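Local coordinates for iron-chelator utilization protein (Thermobifida fusca TM51, PDB 4YHB) that binds FAD and probably reduces the ferric iron held by a siderophore, so that the metal can be released in the cell, at residues 8-14 against 131-137; 17-23 against 122-128. All blocks are in the same frame, centred on the assembly; numbering follows the deposited sequence.

Contact 1 of 2, residues 8-14 against 131-137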
ATOM      1  N   ARG A   8     -10.350  10.960 -14.230  1.00 42.27           N
ATOM      2  CA  ARG A   8     -10.259   9.909 -13.222  1.00 40.57           C
ATOM      3  C   ARG A   8     -11.300   8.822 -13.465  1.00 44.73           C
ATOM      4  O   ARG A   8     -12.489   9.119 -13.564  1.00 40.28           O
ATOM      5  CB  ARG A   8     -10.443  10.503 -11.835  1.00 36.78           C
ATOM      6  CG  ARG A   8     -10.272   9.507 -10.719  1.00 42.74           C
ATOM      7  CD  ARG A   8     -10.833  10.048  -9.429  1.00 46.89           C
ATOM      8  NE  ARG A   8     -10.403   9.251  -8.288  1.00 46.79           N
ATOM      9  CZ  ARG A   8     -11.182   8.383  -7.658  1.00 51.36           C
ATOM     10  NH1 ARG A   8     -12.429   8.207  -8.069  1.00 47.00           N
ATOM     11  NH2 ARG A   8     -10.717   7.689  -6.624  1.00 53.29           N
ATOM     12  N   THR A   9     -10.862   7.567 -13.549  1.00 37.22           N
ATOM     13  CA  THR A   9     -11.761   6.486 -13.941  1.00 38.01           C
ATOM     14  C   THR A   9     -11.604   5.200 -13.119  1.00 37.05           C
ATOM     15  O   THR A   9     -10.498   4.672 -12.952  1.00 35.33           O
ATOM     16  CB  THR A   9     -11.560   6.132 -15.425  1.00 39.70           C
ATOM     17  OG1 THR A   9     -11.523   7.337 -16.205  1.00 44.43           O
ATOM     18  CG2 THR A   9     -12.691   5.233 -15.913  1.00 41.23           C
ATOM     19  N   VAL A  10     -12.728   4.692 -12.626  1.00 36.27           N
ATOM     20  CA  VAL A  10     -12.753   3.439 -11.884  1.00 34.67           C
ATOM     21  C   VAL A  10     -13.170   2.277 -12.776  1.00 37.47           C
ATOM     22  O   VAL A  10     -14.121   2.381 -13.552  1.00 35.75           O
ATOM     23  CB  VAL A  10     -13.714   3.522 -10.685  1.00 37.76           C
ATOM     24  CG1 VAL A  10     -13.848   2.166 -10.006  1.00 34.33           C
ATOM     25  CG2 VAL A  10     -13.249   4.578  -9.712  1.00 36.28           C
ATOM     26  N   GLU A  11     -12.441   1.174 -12.673  1.00 33.99           N
ATOM     27  CA  GLU A  11     -12.818  -0.063 -13.331  1.00 31.50           C
ATOM     28  C   GLU A  11     -12.940  -1.184 -12.299  1.00 36.34           C
ATOM     29  O   GLU A  11     -12.032  -1.400 -11.498  1.00 33.11           O
ATOM     30  CB  GLU A  11     -11.800  -0.437 -14.408  1.00 31.05           C
ATOM     31  CG  GLU A  11     -11.994  -1.840 -14.951  1.00 39.13           C
ATOM     32  CD  GLU A  11     -10.999  -2.210 -16.037  1.00 45.25           C
ATOM     33  OE1 GLU A  11     -10.010  -1.472 -16.228  1.00 43.85           O
ATOM     34  OE2 GLU A  11     -11.213  -3.246 -16.707  1.00 46.41           O
ATOM     35  N   MET A  12     -14.059  -1.894 -12.311  1.00 34.13           N
ATOM     36  CA  MET A  12     -14.246  -3.003 -11.386  1.00 29.86           C
ATOM     37  C   MET A  12     -13.650  -4.293 -11.933  1.00 29.13           C
ATOM     38  O   MET A  12     -13.637  -4.526 -13.143  1.00 30.55           O
ATOM     39  CB  MET A  12     -15.733  -3.202 -11.070  1.00 38.49           C
ATOM     40  CG  MET A  12     -16.422  -1.953 -10.547  1.00 38.95           C
ATOM     41  SD  MET A  12     -15.717  -1.331  -9.003  1.00 49.26           S
ATOM     42  CE  MET A  12     -16.220  -2.613  -7.858  1.00 41.62           C
ATOM     43  N   TYR A  13     -13.135  -5.117 -11.029  1.00 28.68           N
ATOM     44  CA  TYR A  13     -12.694  -6.469 -11.353  1.00 28.55           C
ATOM     45  C   TYR A  13     -13.693  -7.460 -10.793  1.00 27.47           C
ATOM     46  O   TYR A  13     -14.278  -7.214  -9.731  1.00 30.24           O
ATOM     47  CB  TYR A  13     -11.330  -6.786 -10.745  1.00 29.74           C
ATOM     48  CG  TYR A  13     -10.160  -5.952 -11.198  1.00 32.86           C
ATOM     49  CD1 TYR A  13      -9.123  -5.674 -10.317  1.00 28.44           C
ATOM     50  CD2 TYR A  13     -10.051  -5.500 -12.510  1.00 32.72           C
ATOM     51  CE1 TYR A  13      -8.029  -4.939 -10.714  1.00 28.78           C
ATOM     52  CE2 TYR A  13      -8.954  -4.761 -12.922  1.00 33.15           C
ATOM     53  CZ  TYR A  13      -7.943  -4.487 -12.013  1.00 30.71           C
ATOM     54  OH  TYR A  13      -6.846  -3.761 -12.393  1.00 26.64           O
ATOM     55  N   PRO A  14     -13.867  -8.600 -11.473  1.00 29.31           N
ATOM     56  CA  PRO A  14     -14.636  -9.692 -10.867  1.00 29.88           C
ATOM     57  C   PRO A  14     -13.925 -10.261  -9.636  1.00 30.31           C
ATOM     58  O   PRO A  14     -12.701 -10.424  -9.615  1.00 28.41           O
ATOM     59  CB  PRO A  14     -14.731 -10.731 -11.988  1.00 30.71           C
ATOM     60  CG  PRO A  14     -13.609 -10.416 -12.915  1.00 38.71           C
ATOM     61  CD  PRO A  14     -13.380  -8.933 -12.822  1.00 34.19           C
ATOM     62  N   PRO A 131      -7.956  -7.712  -6.264  1.00 21.17           N
ATOM     63  CA  PRO A 131      -8.487  -6.378  -5.958  1.00 21.03           C
ATOM     64  C   PRO A 131      -9.934  -6.240  -6.402  1.00 22.71           C
ATOM     65  O   PRO A 131     -10.319  -6.890  -7.362  1.00 22.94           O
ATOM     66  CB  PRO A 131      -7.593  -5.436  -6.777  1.00 20.82           C
ATOM     67  CG  PRO A 131      -6.400  -6.240  -7.135  1.00 21.04           C
ATOM     68  CD  PRO A 131      -6.891  -7.644  -7.276  1.00 20.44           C
ATOM     69  N   ARG A 132     -10.715  -5.450  -5.679  1.00 22.13           N
ATOM     70  CA  ARG A 132     -12.115  -5.231  -6.019  1.00 26.22           C
ATOM     71  C   ARG A 132     -12.209  -4.515  -7.368  1.00 26.78           C
ATOM     72  O   ARG A 132     -13.170  -4.676  -8.133  1.00 29.10           O
ATOM     73  CB  ARG A 132     -12.788  -4.426  -4.905  1.00 26.80           C
ATOM     74  CG  ARG A 132     -14.222  -3.963  -5.186  1.00 29.32           C
ATOM     75  CD  ARG A 132     -15.220  -5.111  -5.242  1.00 28.90           C
ATOM     76  NE  ARG A 132     -15.299  -5.738  -6.562  1.00 26.94           N
ATOM     77  CZ  ARG A 132     -16.267  -6.583  -6.910  1.00 33.60           C
ATOM     78  NH1 ARG A 132     -17.215  -6.877  -6.029  1.00 27.74           N
ATOM     79  NH2 ARG A 132     -16.288  -7.135  -8.123  1.00 29.19           N
ATOM     80  N   GLY A 133     -11.179  -3.730  -7.658  1.00 26.61           N
ATOM     81  CA  GLY A 133     -11.115  -2.957  -8.880  1.00 27.91           C
ATOM     82  C   GLY A 133      -9.866  -2.099  -8.898  1.00 27.84           C
ATOM     83  O   GLY A 133      -8.907  -2.370  -8.176  1.00 22.56           O
ATOM     84  N   THR A 134      -9.872  -1.067  -9.729  1.00 23.39           N
ATOM     85  CA  THR A 134      -8.667  -0.272  -9.964  1.00 25.35           C
ATOM     86  C   THR A 134      -9.070   1.149 -10.346  1.00 29.62           C
ATOM     87  O   THR A 134     -10.168   1.374 -10.870  1.00 28.34           O
ATOM     88  CB  THR A 134      -7.766  -0.901 -11.068  1.00 23.79           C
ATOM     89  OG1 THR A 134      -6.496  -0.224 -11.132  1.00 22.93           O
ATOM     90  CG2 THR A 134      -8.441  -0.843 -12.440  1.00 26.02           C
ATOM     91  N   VAL A 135      -8.195   2.110 -10.053  1.00 28.54           N
ATOM     92  CA  VAL A 135      -8.479   3.512 -10.353  1.00 28.33           C
ATOM     93  C   VAL A 135      -7.416   4.106 -11.264  1.00 35.86           C
ATOM     94  O   VAL A 135      -6.226   4.127 -10.917  1.00 30.81           O
ATOM     95  CB  VAL A 135      -8.566   4.356  -9.071  1.00 32.28           C
ATOM     96  CG1 VAL A 135      -8.978   5.783  -9.411  1.00 38.64           C
ATOM     97  CG2 VAL A 135      -9.539   3.731  -8.091  1.00 31.95           C
ATOM     98  N   TYR A 136      -7.849   4.579 -12.432  1.00 33.08           N
ATOM     99  CA  TYR A 136      -6.964   5.247 -13.380  1.00 32.08           C
ATOM    100  C   TYR A 136      -6.958   6.754 -13.155  1.00 33.78           C
ATOM    101  O   TYR A 136      -7.993   7.351 -12.852  1.00 36.35           O
ATOM    102  CB  TYR A 136      -7.389   4.975 -14.826  1.00 32.43           C
ATOM    103  CG  TYR A 136      -7.302   3.543 -15.285  1.00 31.89           C
ATOM    104  CD1 TYR A 136      -6.184   3.077 -15.961  1.00 31.33           C
ATOM    105  CD2 TYR A 136      -8.357   2.663 -15.075  1.00 33.99           C
ATOM    106  CE1 TYR A 136      -6.114   1.763 -16.401  1.00 33.46           C
ATOM    107  CE2 TYR A 136      -8.292   1.352 -15.506  1.00 33.10           C
ATOM    108  CZ  TYR A 136      -7.174   0.912 -16.172  1.00 32.47           C
ATOM    109  OH  TYR A 136      -7.109  -0.386 -16.603  1.00 33.87           O
ATOM    110  N   TYR A 137      -5.793   7.369 -13.328  1.00 34.55           N
ATOM    111  CA  TYR A 137      -5.682   8.825 -13.252  1.00 31.87           C
ATOM    112  C   TYR A 137      -5.099   9.391 -14.541  1.00 33.83           C
ATOM    113  O   TYR A 137      -4.293   8.733 -15.202  1.00 33.53           O
ATOM    114  CB  TYR A 137      -4.809   9.244 -12.060  1.00 33.24           C
ATOM    115  CG  TYR A 137      -5.419   8.945 -10.712  1.00 37.40           C
ATOM    116  CD1 TYR A 137      -6.302   9.835 -10.117  1.00 35.90           C
ATOM    117  CD2 TYR A 137      -5.104   7.773 -10.027  1.00 33.64           C
ATOM    118  CE1 TYR A 137      -6.864   9.566  -8.877  1.00 38.43           C
ATOM    119  CE2 TYR A 137      -5.655   7.499  -8.790  1.00 34.81           C
ATOM    120  CZ  TYR A 137      -6.535   8.393  -8.222  1.00 39.00           C
ATOM    121  OH  TYR A 137      -7.088   8.116  -6.990  1.00 43.00           O
TER
HETATM  122  O   HOH W   1     -10.523  -9.662  -8.150  1.00 29.94           O
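Strands 9-12 and 133-136 run antiparallel, their axes 4.7 Å apart at closest approach, and form a two-stranded sheet. Thr-9 and Tyr-136 are a hydrogen-bonded pair (Thr-9 N to Tyr-136 O 3.0 Å, Tyr-136 N to Thr-9 O 2.7 Å). Glu-11 and Thr-134 are the next such pair. Beyond the strand end, Tyr-13 N donates to Arg-132 O at 2.9 Å. Met-12 faces Gly-133, with CA atoms only 4.0 Å apart; a CB on Gly-133 would clash with Glu-11 O. Gly-133 CA instead packs on the Tyr-13 ring face as a CH-pi contact, 4.1 Å from the centroid. On the face of Thr-9 and Glu-11, Tyr-136 OH donates to Glu-11 OE1 at 3.1 Å, while Glu-11 OE2 pairs with Arg-46. Arg-132 NH2 donates to Tyr-13 O at 2.6 Å and also forms a salt bridge with Asp-74. The backbone ladder thus ties the N-terminal arm to the chain leaving the barrel, and charged side chains join both to nearby loops.

Contact 2 of 2, residues 17-23 against 122-128; sequences SRLLEVV and PGDRLGV
Residues 17-23 are extended and pair antiparallel with strand 125-128; the axes approach to 4.6 Å at 157°. Arg-18/Val-128 and Leu-20/Leu-126 are hydrogen-bonded pairs; Leu-19/Gly-127 and Glu-21/Arg-125 are non-hydrogen-bonded. Pro-122 CA lies 3.3 Å from Val-22 O. Gly-123 has phi/psi of 101/-24, a turn that suits glycine; its N donates to Val-22 O at 3.0 Å. Asp-124 O accepts from Val-22 N at 2.8 Å. Arg-125 (chi1 m, then t, t) sends NE to OE1 of Glu-21 (t, t) at 3.3 Å, a salt bridge. Leu-126 N donates to Leu-20 O at 2.9 Å, and Leu-126 O accepts from Leu-20 N at 3.0 Å. Gly-127 faces Leu-19, whose CD1 is 3.6 Å from Leu-126 O. Val-128 N donates to Arg-18 O at 2.7 Å, and Val-128 O accepts from Arg-18 N at 3.1 Å. Val-128 CG2 (chi1 t) meets Leu-20 CD1 (m, t) at 3.7 Å. This pairing of first and last strands closes the six-stranded antiparallel barrel of the FAD-binding domain. Backbone hydrogen bonds thus seal the barrel, apolar Leu-20, Leu-126 and Val-128 fill its inner side, and the ion pair stays outside.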
ATOM      1  N   SER A  17     -12.204 -15.912  -4.802  1.00 26.57           N
ATOM      2  CA  SER A  17     -11.437 -16.345  -3.651  1.00 25.13           C
ATOM      3  C   SER A  17     -10.247 -17.142  -4.150  1.00 31.52           C
ATOM      4  O   SER A  17     -10.414 -18.179  -4.780  1.00 26.60           O
ATOM      5  CB  SER A  17     -12.308 -17.178  -2.705  1.00 29.20           C
ATOM      6  OG  SER A  17     -11.564 -17.675  -1.606  1.00 31.33           O
ATOM      7  N   ARG A  18      -9.046 -16.645  -3.890  1.00 25.70           N
ATOM      8  CA  ARG A  18      -7.843 -17.341  -4.309  1.00 22.93           C
ATOM      9  C   ARG A  18      -7.070 -17.837  -3.100  1.00 25.77           C
ATOM     10  O   ARG A  18      -6.998 -17.157  -2.068  1.00 27.62           O
ATOM     11  CB  ARG A  18      -6.959 -16.428  -5.175  1.00 21.39           C
ATOM     12  CG  ARG A  18      -7.612 -15.962  -6.465  1.00 26.19           C
ATOM     13  CD  ARG A  18      -6.670 -15.108  -7.318  1.00 28.58           C
ATOM     14  NE  ARG A  18      -7.145 -15.042  -8.699  1.00 27.06           N
ATOM     15  CZ  ARG A  18      -8.082 -14.198  -9.123  1.00 32.64           C
ATOM     16  NH1 ARG A  18      -8.639 -13.347  -8.272  1.00 30.38           N
ATOM     17  NH2 ARG A  18      -8.472 -14.209 -10.393  1.00 33.77           N
ATOM     18  N   LEU A  19      -6.496 -19.025  -3.220  1.00 23.89           N
ATOM     19  CA  LEU A  19      -5.559 -19.507  -2.213  1.00 25.19           C
ATOM     20  C   LEU A  19      -4.165 -19.519  -2.819  1.00 24.92           C
ATOM     21  O   LEU A  19      -3.907 -20.262  -3.763  1.00 22.96           O
ATOM     22  CB  LEU A  19      -5.950 -20.900  -1.714  1.00 28.06           C
ATOM     23  CG  LEU A  19      -5.043 -21.486  -0.623  1.00 28.15           C
ATOM     24  CD1 LEU A  19      -5.073 -20.633   0.635  1.00 21.16           C
ATOM     25  CD2 LEU A  19      -5.425 -22.933  -0.308  1.00 34.78           C
ATOM     26  N   LEU A  20      -3.267 -18.686  -2.292  1.00 20.82           N
ATOM     27  CA  LEU A  20      -1.932 -18.588  -2.866  1.00 19.67           C
ATOM     28  C   LEU A  20      -0.880 -19.008  -1.859  1.00 19.83           C
ATOM     29  O   LEU A  20      -1.116 -19.003  -0.657  1.00 20.18           O
ATOM     30  CB  LEU A  20      -1.651 -17.167  -3.356  1.00 21.33           C
ATOM     31  CG  LEU A  20      -2.565 -16.624  -4.449  1.00 21.74           C
ATOM     32  CD1 LEU A  20      -2.077 -15.260  -4.876  1.00 19.08           C
ATOM     33  CD2 LEU A  20      -2.593 -17.584  -5.655  1.00 23.12           C
ATOM     34  N   GLU A  21       0.295 -19.360  -2.369  1.00 20.90           N
ATOM     35  CA  GLU A  21       1.357 -19.933  -1.548  1.00 19.85           C
ATOM     36  C   GLU A  21       2.619 -19.112  -1.704  1.00 18.72           C
ATOM     37  O   GLU A  21       2.938 -18.676  -2.807  1.00 19.84           O
ATOM     38  CB  GLU A  21       1.605 -21.392  -1.959  1.00 23.33           C
ATOM     39  CG  GLU A  21       2.716 -22.097  -1.208  1.00 28.56           C
ATOM     40  CD  GLU A  21       2.826 -23.562  -1.622  1.00 34.16           C
ATOM     41  OE1 GLU A  21       1.810 -24.126  -2.085  1.00 39.38           O
ATOM     42  OE2 GLU A  21       3.922 -24.140  -1.481  1.00 37.97           O
ATOM     43  N   VAL A  22       3.322 -18.889  -0.596  1.00 21.75           N
ATOM     44  CA  VAL A  22       4.583 -18.155  -0.637  1.00 19.81           C
ATOM     45  C   VAL A  22       5.624 -18.947  -1.438  1.00 20.23           C
ATOM     46  O   VAL A  22       5.914 -20.104  -1.140  1.00 21.77           O
ATOM     47  CB  VAL A  22       5.120 -17.876   0.772  1.00 22.08           C
ATOM     48  CG1 VAL A  22       6.450 -17.135   0.694  1.00 17.41           C
ATOM     49  CG2 VAL A  22       4.104 -17.086   1.602  1.00 21.88           C
ATOM     50  N   VAL A  23       6.183 -18.324  -2.460  1.00 17.20           N
ATOM     51  CA  VAL A  23       7.252 -18.962  -3.223  1.00 20.43           C
ATOM     52  C   VAL A  23       8.624 -18.345  -2.909  1.00 21.62           C
ATOM     53  O   VAL A  23       9.611 -19.070  -2.746  1.00 20.08           O
ATOM     54  CB  VAL A  23       6.975 -18.866  -4.720  1.00 23.97           C
ATOM     55  CG1 VAL A  23       8.063 -19.574  -5.498  1.00 29.16           C
ATOM     56  CG2 VAL A  23       5.588 -19.483  -5.032  1.00 26.91           C
ATOM     57  N   PRO A 122       8.614 -19.796   2.421  1.00 25.09           N
ATOM     58  CA  PRO A 122       8.020 -20.566   1.323  1.00 25.77           C
ATOM     59  C   PRO A 122       7.145 -21.703   1.851  1.00 25.39           C
ATOM     60  O   PRO A 122       7.519 -22.358   2.823  1.00 26.17           O
ATOM     61  CB  PRO A 122       9.242 -21.103   0.572  1.00 26.74           C
ATOM     62  CG  PRO A 122      10.290 -20.078   0.823  1.00 23.59           C
ATOM     63  CD  PRO A 122      10.080 -19.682   2.267  1.00 22.42           C
ATOM     64  N   GLY A 123       5.972 -21.886   1.260  1.00 27.83           N
ATOM     65  CA  GLY A 123       5.050 -22.906   1.729  1.00 25.46           C
ATOM     66  C   GLY A 123       3.906 -22.380   2.583  1.00 26.36           C
ATOM     67  O   GLY A 123       2.883 -23.045   2.687  1.00 26.49           O
ATOM     68  N   ASP A 124       4.076 -21.218   3.217  1.00 23.35           N
ATOM     69  CA  ASP A 124       2.954 -20.551   3.893  1.00 23.63           C
ATOM     70  C   ASP A 124       1.891 -20.223   2.867  1.00 21.23           C
ATOM     71  O   ASP A 124       2.219 -19.880   1.741  1.00 21.01           O
ATOM     72  CB  ASP A 124       3.382 -19.253   4.585  1.00 24.40           C
ATOM     73  CG  ASP A 124       4.276 -19.487   5.788  1.00 28.72           C
ATOM     74  OD1 ASP A 124       4.320 -20.627   6.288  1.00 33.11           O
ATOM     75  OD2 ASP A 124       4.915 -18.512   6.246  1.00 27.37           O
ATOM     76  N   ARG A 125       0.624 -20.303   3.253  1.00 21.66           N
ATOM     77  CA  ARG A 125      -0.442 -19.962   2.320  1.00 20.36           C
ATOM     78  C   ARG A 125      -1.343 -18.864   2.879  1.00 16.94           C
ATOM     79  O   ARG A 125      -1.522 -18.748   4.093  1.00 21.49           O
ATOM     80  CB  ARG A 125      -1.251 -21.222   1.967  1.00 26.12           C
ATOM     81  CG  ARG A 125      -0.375 -22.310   1.331  1.00 24.66           C
ATOM     82  CD  ARG A 125      -1.104 -23.631   1.055  1.00 36.95           C
ATOM     83  NE  ARG A 125      -0.187 -24.617   0.469  1.00 37.18           N
ATOM     84  CZ  ARG A 125       0.405 -25.601   1.146  1.00 34.25           C
ATOM     85  NH1 ARG A 125       0.164 -25.772   2.441  1.00 32.38           N
ATOM     86  NH2 ARG A 125       1.223 -26.438   0.518  1.00 37.65           N
ATOM     87  N   LEU A 126      -1.898 -18.055   1.979  1.00 17.49           N
ATOM     88  CA  LEU A 126      -2.821 -16.996   2.352  1.00 19.45           C
ATOM     89  C   LEU A 126      -4.020 -16.995   1.427  1.00 16.57           C
ATOM     90  O   LEU A 126      -3.886 -17.241   0.227  1.00 20.57           O
ATOM     91  CB  LEU A 126      -2.137 -15.626   2.291  1.00 17.74           C
ATOM     92  CG  LEU A 126      -0.995 -15.360   3.271  1.00 21.20           C
ATOM     93  CD1 LEU A 126      -0.398 -13.968   3.003  1.00 21.06           C
ATOM     94  CD2 LEU A 126      -1.505 -15.481   4.700  1.00 18.47           C
ATOM     95  N   GLY A 127      -5.186 -16.697   1.984  1.00 17.84           N
ATOM     96  CA  GLY A 127      -6.342 -16.378   1.164  1.00 17.58           C
ATOM     97  C   GLY A 127      -6.121 -14.998   0.562  1.00 22.00           C
ATOM     98  O   GLY A 127      -5.628 -14.084   1.232  1.00 15.92           O
ATOM     99  N   VAL A 128      -6.462 -14.845  -0.711  1.00 19.54           N
ATOM    100  CA  VAL A 128      -6.277 -13.570  -1.390  1.00 15.87           C
ATOM    101  C   VAL A 128      -7.582 -13.141  -2.042  1.00 21.84           C
ATOM    102  O   VAL A 128      -8.092 -13.815  -2.959  1.00 22.59           O
ATOM    103  CB  VAL A 128      -5.156 -13.647  -2.446  1.00 19.99           C
ATOM    104  CG1 VAL A 128      -4.990 -12.299  -3.133  1.00 25.26           C
ATOM    105  CG2 VAL A 128      -3.835 -14.089  -1.783  1.00 21.31           C
TER
HETATM  106  O   HOH W   2      -8.217 -12.575  -5.592  1.00 23.55           O

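How the contacts relate
Contacts 1 and 2 are successive pairings of the same two parts of the chain. Strand 9-12 leads into strand 17-29, and strand 125-129 leads into strand 133-136, so contact 2 is nested inside the loop that contact 1 closes. Their centres lie about 24 Å apart, and they do not touch beyond this continuity. Contact 2 shuts the barrel; contact 1 is a separate small sheet on the path to the parallel-sheet domain. Neither contact touches FAD: at nearest approach the side chain of Pro-131 is about 10 Å from it and that of Leu-126 about 11 Å. The Arg-132 side chain comes within about 6 Å of the zinc held by His-53, His-265 and His-266.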